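PDB 6M6U: toxin-antitoxin system antitoxin MntA family, which neutralises its cognate toxin HepT, mainly by transferring three successive AMP groups from ATP to a toxin tyrosine. Local coordinates for residues G95-Q98 against D99-L102; H113-A116 against E117-A120; E101-A104 against V105-S109. The protein carries 2 engineered substitutions. All blocks are in the same frame, centred on the assembly; numbering follows the deposited sequence.

Contact 1. Residues G95-Q98 against D99-L102; sequences GTQQ and DDEL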
loop_
_atom_site.group_PDB
_atom_site.type_symbol
_atom_site.label_atom_id
_atom_site.label_comp_id
_atom_site.label_asym_id
_atom_site.label_seq_id
_atom_site.Cartn_x
_atom_site.Cartn_y
_atom_site.Cartn_z
ATOM N N GLY E 95 34.754 -7.690 7.620
ATOM C CA GLY E 95 34.874 -8.827 8.507
ATOM C C GLY E 95 35.965 -9.789 8.054
ATOM O O GLY E 95 36.382 -9.808 6.894
ATOM N N THR E 96 36.431 -10.604 9.000
ATOM C CA THR E 96 37.503 -11.536 8.682
ATOM C C THR E 96 37.008 -12.633 7.744
ATOM O O THR E 96 35.813 -12.937 7.663
ATOM C CB THR E 96 38.075 -12.177 9.947
ATOM O OG1 THR E 96 37.088 -13.029 10.542
ATOM C CG2 THR E 96 38.502 -11.110 10.947
ATOM N N GLN E 97 37.955 -13.232 7.022
ATOM C CA GLN E 97 37.617 -14.387 6.203
ATOM C C GLN E 97 37.146 -15.551 7.065
ATOM O O GLN E 97 36.263 -16.312 6.655
ATOM C CB GLN E 97 38.817 -14.793 5.343
ATOM C CG GLN E 97 38.535 -15.938 4.374
ATOM C CD GLN E 97 37.512 -15.568 3.309
ATOM O OE1 GLN E 97 37.487 -14.435 2.819
ATOM N NE2 GLN E 97 36.660 -16.525 2.948
ATOM N N GLN E 98 37.692 -15.689 8.276
ATOM C CA GLN E 98 37.330 -16.832 9.109
ATOM C C GLN E 98 35.906 -16.704 9.642
ATOM O O GLN E 98 35.174 -17.700 9.705
ATOM C CB GLN E 98 38.327 -16.994 10.257
ATOM C CG GLN E 98 38.374 -18.407 10.831
ATOM C CD GLN E 98 38.949 -19.428 9.849
ATOM O OE1 GLN E 98 38.266 -20.379 9.449
ATOM N NE2 GLN E 98 40.217 -19.233 9.470
ATOM N N ASP E 99 35.491 -15.493 10.032
ATOM C CA ASP E 99 34.104 -15.310 10.448
ATOM C C ASP E 99 33.145 -15.553 9.292
ATOM O O ASP E 99 32.042 -16.068 9.498
ATOM C CB ASP E 99 33.895 -13.912 11.031
ATOM C CG ASP E 99 34.405 -13.790 12.457
ATOM O OD1 ASP E 99 34.714 -14.832 13.070
ATOM O OD2 ASP E 99 34.476 -12.656 12.977
ATOM N N ASP E 100 33.547 -15.207 8.070
ATOM C CA ASP E 100 32.700 -15.483 6.916
ATOM C C ASP E 100 32.545 -16.981 6.698
ATOM O O ASP E 100 31.465 -17.456 6.330
ATOM C CB ASP E 100 33.276 -14.813 5.667
ATOM C CG ASP E 100 32.745 -15.422 4.378
ATOM O OD1 ASP E 100 31.628 -15.062 3.955
ATOM O OD2 ASP E 100 33.451 -16.268 3.785
ATOM N N GLU E 101 33.611 -17.743 6.929
ATOM C CA GLU E 101 33.562 -19.178 6.677
ATOM C C GLU E 101 32.823 -19.918 7.785
ATOM O O GLU E 101 32.081 -20.869 7.505
ATOM C CB GLU E 101 34.981 -19.712 6.490
ATOM C CG GLU E 101 35.656 -19.116 5.256
ATOM C CD GLU E 101 37.152 -19.376 5.192
ATOM O OE1 GLU E 101 37.745 -19.122 4.121
ATOM O OE2 GLU E 101 37.736 -19.830 6.201
ATOM N N LEU E 102 33.003 -19.494 9.041
ATOM C CA LEU E 102 32.200 -20.043 10.132
ATOM C C LEU E 102 30.717 -19.887 9.837
ATOM O O LEU E 102 29.947 -20.852 9.914
ATOM C CB LEU E 102 32.548 -19.354 11.453
ATOM C CG LEU E 102 33.950 -19.558 12.028
ATOM C CD1 LEU E 102 34.170 -18.637 13.222
ATOM C CD2 LEU E 102 34.162 -20.999 12.426
#
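Thr96 O accepts from Asp100 N, Gln97 O from Glu101 N and Gln98 O from Leu102 N, so three successive i to i+4 bonds open helix 97-125. The last of these is the straightest, with Leu102 N 2.9 Å from Gln98 O. Thr96 stands just before the helix as its N-cap. Its OG1 sits between its own backbone N and carbonyl carbon (chi1 67°), and from there it receives Asp99 N at 3.0 Å. The same oxygen rests 3.3 Å from Asp99 CB. This is a Thr N-cap at the start of the long C-terminal helix, which follows the edge strand 91-94 of the nucleotidyltransferase fold. Asp99, Asp100 and Glu101 lie in the first turn and a half, where their negative charge probably suits the positive end of the helix dipole. Gln97 and Glu101 meet one turn apart. The Gln97 chain bends at chi2 (65°), and its NE2 gives a hydrogen bond to Glu101 OE1 at 3.0 Å. The donor comes from above the carboxylate plane, while OE1 lies in the plane of the amide. The two planes are 67° apart. Gln97 CG also rests 3.3 Å from Glu101 OE1. Glu101 CG packs over the helix backbone, 3.2 Å from Gln97 O. The other carboxylate oxygen of Glu101, OE2, is bound by Asn2 of a toxin chain. Asp100 lies alongside Gln97, pointing the same way. Its OD1 is held by the hydroxyl of Tyr24 on strand 20-26 and by a salt bridge to Arg59 of a toxin chain, so this buried carboxylate ties helix, sheet and toxin together. Leu102 CG lies over Gln98 O at 3.2 Å.

Contact 2. Residues H113-A116 against E117-A120; sequences HLQA and ERQA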
loop_
_atom_site.group_PDB
_atom_site.type_symbol
_atom_site.label_atom_id
_atom_site.label_comp_id
_atom_site.label_asym_id
_atom_site.label_seq_id
_atom_site.Cartn_x
_atom_site.Cartn_y
_atom_site.Cartn_z
ATOM N N HIS E 113 19.874 -29.443 6.061
ATOM C CA HIS E 113 18.944 -30.166 6.925
ATOM C C HIS E 113 17.521 -29.653 6.773
ATOM O O HIS E 113 16.569 -30.437 6.867
ATOM C CB HIS E 113 19.374 -30.067 8.388
ATOM C CG HIS E 113 20.486 -30.998 8.755
ATOM N ND1 HIS E 113 21.795 -30.584 8.871
ATOM C CD2 HIS E 113 20.483 -32.323 9.031
ATOM C CE1 HIS E 113 22.552 -31.615 9.205
ATOM N NE2 HIS E 113 21.780 -32.682 9.308
ATOM N N LEU E 114 17.352 -28.349 6.537
ATOM C CA LEU E 114 16.012 -27.815 6.314
ATOM C C LEU E 114 15.417 -28.346 5.014
ATOM O O LEU E 114 14.228 -28.686 4.964
ATOM C CB LEU E 114 16.045 -26.286 6.302
ATOM C CG LEU E 114 14.681 -25.680 5.958
ATOM C CD1 LEU E 114 13.653 -26.010 7.047
ATOM C CD2 LEU E 114 14.767 -24.173 5.704
ATOM N N GLN E 115 16.229 -28.434 3.957
ATOM C CA GLN E 115 15.732 -28.925 2.673
ATOM C C GLN E 115 15.223 -30.356 2.776
ATOM O O GLN E 115 14.173 -30.690 2.212
ATOM C CB GLN E 115 16.825 -28.826 1.612
ATOM C CG GLN E 115 17.068 -27.417 1.124
ATOM C CD GLN E 115 15.884 -26.854 0.359
ATOM O OE1 GLN E 115 14.842 -26.542 0.938
ATOM N NE2 GLN E 115 16.037 -26.734 -0.953
ATOM N N ALA E 116 15.958 -31.220 3.481
ATOM C CA ALA E 116 15.462 -32.572 3.711
ATOM C C ALA E 116 14.157 -32.547 4.499
ATOM O O ALA E 116 13.216 -33.281 4.178
ATOM C CB ALA E 116 16.523 -33.412 4.432
ATOM N N GLU E 117 14.071 -31.687 5.519
ATOM C CA GLU E 117 12.878 -31.642 6.366
ATOM C C GLU E 117 11.642 -31.192 5.593
ATOM O O GLU E 117 10.534 -31.684 5.837
ATOM C CB GLU E 117 13.108 -30.705 7.554
ATOM C CG GLU E 117 14.042 -31.235 8.629
ATOM C CD GLU E 117 14.451 -30.155 9.617
ATOM O OE1 GLU E 117 13.984 -29.004 9.467
ATOM O OE2 GLU E 117 15.238 -30.454 10.540
ATOM N N ARG E 118 11.799 -30.240 4.675
ATOM C CA ARG E 118 10.655 -29.561 4.080
ATOM C C ARG E 118 10.471 -29.873 2.601
ATOM O O ARG E 118 9.630 -29.242 1.949
ATOM C CB ARG E 118 10.792 -28.051 4.269
ATOM C CG ARG E 118 11.858 -27.454 3.375
ATOM C CD ARG E 118 11.954 -25.959 3.530
ATOM N NE ARG E 118 12.839 -25.399 2.520
ATOM C CZ ARG E 118 12.813 -24.129 2.130
ATOM N NH1 ARG E 118 11.935 -23.288 2.670
ATOM N NH2 ARG E 118 13.660 -23.708 1.197
ATOM N N GLN E 119 11.235 -30.823 2.053
ATOM C CA GLN E 119 11.136 -31.112 0.624
ATOM C C GLN E 119 9.718 -31.516 0.237
ATOM O O GLN E 119 9.235 -31.153 -0.841
ATOM C CB GLN E 119 12.137 -32.203 0.233
ATOM C CG GLN E 119 12.199 -32.494 -1.263
ATOM C CD GLN E 119 12.734 -31.324 -2.077
ATOM O OE1 GLN E 119 13.645 -30.613 -1.649
ATOM N NE2 GLN E 119 12.162 -31.119 -3.258
ATOM N N ALA E 120 9.023 -32.247 1.113
ATOM C CA ALA E 120 7.659 -32.664 0.802
ATOM C C ALA E 120 6.717 -31.469 0.717
ATOM O O ALA E 120 5.802 -31.451 -0.115
ATOM C CB ALA E 120 7.163 -33.665 1.843
#
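Arg118 places its CG between its backbone N and carbonyl carbon (chi1 73°), then runs extended to NE, while Gln115 folds at chi2 (-67°), and the guanidinium and the amide oxygen meet. The contact spans about two turns of the long helix 97-125, in its C-terminal half. This helix is important for interaction with HepT. Gln115 OE1 takes two bonds from Arg118, side-on. NE is the shorter donor at 2.8 Å from OE1 and lies nearly along the amide C=O direction. NH2 is 3.1 Å from OE1 and comes from above the amide plane. OE1 itself lies in the guanidinium plane, although the two flat groups are turned 57° apart. Leu114 covers one face of the guanidinium with CD2, offset toward the rim. Leu114 CG touches Arg118 CD at 3.7 Å, so the leucine and the glutamine probably restrict the arginine together. The backbone joins in, with Arg118 N 2.9 Å from Leu114 O. The toxin also binds the guanidinium: NH2, besides its bond to Gln115, makes a salt bridge to Asp3 of one toxin chain, and NH1 gives a hydrogen bond to Pro66 O of another. On the chain that carries Pro66, Arg97 makes a salt bridge to Glu117 OE2 and Ser69 a hydrogen bond to Glu117 OE1. Crossing Leu114 at about a right angle, Glu117 keeps OE1 3.9 Å from Leu114 CD1. Glu117 N bonds to His113 O, and the imidazole of His113 turns back through ND1 to Ser109 O. His113 O also has Glu117 CG close by, at 3.2 Å.

Contact 3. Residues E101-A104 against V105-S109; sequences ELFA and VKTIS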
loop_
_atom_site.group_PDB
_atom_site.type_symbol
_atom_site.label_atom_id
_atom_site.label_comp_id
_atom_site.label_asym_id
_atom_site.label_seq_id
_atom_site.Cartn_x
_atom_site.Cartn_y
_atom_site.Cartn_z
ATOM N N GLU E 101 33.611 -17.743 6.929
ATOM C CA GLU E 101 33.562 -19.178 6.677
ATOM C C GLU E 101 32.823 -19.918 7.785
ATOM O O GLU E 101 32.081 -20.869 7.505
ATOM C CB GLU E 101 34.981 -19.712 6.490
ATOM C CG GLU E 101 35.656 -19.116 5.256
ATOM C CD GLU E 101 37.152 -19.376 5.192
ATOM O OE1 GLU E 101 37.745 -19.122 4.121
ATOM O OE2 GLU E 101 37.736 -19.830 6.201
ATOM N N LEU E 102 33.003 -19.494 9.041
ATOM C CA LEU E 102 32.200 -20.043 10.132
ATOM C C LEU E 102 30.717 -19.887 9.837
ATOM O O LEU E 102 29.947 -20.852 9.914
ATOM C CB LEU E 102 32.548 -19.354 11.453
ATOM C CG LEU E 102 33.950 -19.558 12.028
ATOM C CD1 LEU E 102 34.170 -18.637 13.222
ATOM C CD2 LEU E 102 34.162 -20.999 12.426
ATOM N N PHE E 103 30.305 -18.668 9.471
ATOM C CA PHE E 103 28.899 -18.401 9.191
ATOM C C PHE E 103 28.401 -19.221 8.006
ATOM O O PHE E 103 27.301 -19.788 8.053
ATOM C CB PHE E 103 28.706 -16.907 8.936
ATOM C CG PHE E 103 27.345 -16.549 8.429
ATOM C CD1 PHE E 103 26.233 -16.691 9.242
ATOM C CD2 PHE E 103 27.179 -16.060 7.143
ATOM C CE1 PHE E 103 24.977 -16.356 8.785
ATOM C CE2 PHE E 103 25.918 -15.718 6.675
ATOM C CZ PHE E 103 24.817 -15.866 7.497
ATOM N N ALA E 104 29.200 -19.307 6.941
ATOM C CA ALA E 104 28.778 -20.042 5.754
ATOM C C ALA E 104 28.603 -21.529 6.055
ATOM O O ALA E 104 27.594 -22.136 5.674
ATOM C CB ALA E 104 29.786 -19.826 4.624
ATOM N N VAL E 105 29.576 -22.131 6.748
ATOM C CA VAL E 105 29.501 -23.555 7.072
ATOM C C VAL E 105 28.275 -23.845 7.933
ATOM O O VAL E 105 27.536 -24.808 7.691
ATOM C CB VAL E 105 30.798 -24.016 7.763
ATOM C CG1 VAL E 105 30.528 -25.214 8.668
ATOM C CG2 VAL E 105 31.834 -24.370 6.727
ATOM N N LYS E 106 28.044 -23.017 8.956
ATOM C CA LYS E 106 26.850 -23.179 9.781
ATOM C C LYS E 106 25.579 -23.013 8.955
ATOM O O LYS E 106 24.630 -23.794 9.099
ATOM C CB LYS E 106 26.875 -22.179 10.938
ATOM C CG LYS E 106 25.584 -22.125 11.744
ATOM C CD LYS E 106 25.619 -21.013 12.780
ATOM C CE LYS E 106 24.218 -20.675 13.279
ATOM N NZ LYS E 106 24.026 -21.001 14.722
ATOM N N THR E 107 25.546 -22.010 8.070
ATOM C CA THR E 107 24.340 -21.734 7.294
ATOM C C THR E 107 24.025 -22.871 6.327
ATOM O O THR E 107 22.903 -23.390 6.305
ATOM C CB THR E 107 24.497 -20.421 6.523
ATOM O OG1 THR E 107 24.624 -19.324 7.439
ATOM C CG2 THR E 107 23.289 -20.199 5.629
ATOM N N ILE E 108 25.003 -23.266 5.514
ATOM C CA ILE E 108 24.756 -24.271 4.482
ATOM C C ILE E 108 24.350 -25.602 5.106
ATOM O O ILE E 108 23.491 -26.316 4.575
ATOM C CB ILE E 108 25.998 -24.412 3.587
ATOM C CG1 ILE E 108 26.325 -23.061 2.939
ATOM C CG2 ILE E 108 25.776 -25.493 2.536
ATOM C CD1 ILE E 108 27.622 -23.050 2.166
ATOM N N SER E 109 24.951 -25.951 6.245
ATOM C CA SER E 109 24.553 -27.167 6.950
ATOM C C SER E 109 23.100 -27.087 7.409
ATOM O O SER E 109 22.305 -27.998 7.148
ATOM C CB SER E 109 25.481 -27.405 8.138
ATOM O OG SER E 109 25.069 -28.542 8.868
#
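Phe103 carries Thr107 OG1 over one face of its ring, 3.3 Å above the plane and offset toward the rim. The closest ring atom to that oxygen is Phe103 CE1, at 3.3 Å. This is an i to i+4 contact within helix 97-125, on the stretch that packs against the nucleotidyltransferase core. Phe103 rests on Leu22 and Tyr24 of strand 20-26 and on Val87 of helix 80-89. Thr107 leans on Cys83 and Val87 of helix 80-89. The ring comes back toward Thr107 because CG lies trans to the backbone N (chi1 171°). In Thr107 the hydroxyl is trans to the carbonyl carbon (chi1 -64°), which carries OG1 back toward the preceding turn. OG1 donates to Phe103 O at 2.8 Å. The hydroxyl proton is therefore used on the carbonyl, and the ring meets the oxygen. Thr107 N bonds to the same carbonyl oxygen, and the two donors reach it from opposite faces of its plane. This buried hydroxyl is satisfied inside its own helix. Two regular bonds come just before it, from Val105 N to Glu101 O and from Lys106 N to Leu102 O. Away from the ring, Ala104 packs on Arg59 of a toxin chain and Val105 on His56 of the same toxin chain, so the helix lies between core and toxin. Val105 CB sits 3.4 Å from Glu101 O. Ile108 curls over Ala104 O, which accepts Ile108 N at 2.8 Å and has Ile108 CG1 at 3.2 Å.

All three contacts lie on the single helix 97-125. Contact 1 starts it and runs into contact 3 through the shared Glu101 and Leu102, with centres about 10 Å apart. Contact 2 follows further along, its centre about 17 Å from that of contact 3 and about 27 Å from that of contact 1. Contacts 1 and 3 touch strand 20-26, the sheet neighbour of strand 40-46, which carries the engineered residue Glu41 at a magnesium-binding position. None of the three lies at the magnesium-binding positions, held here by the engineered Glu39 and Glu41 and by Asp71. Toxin chains meet the helix at every contact, and three of them reach contact 2.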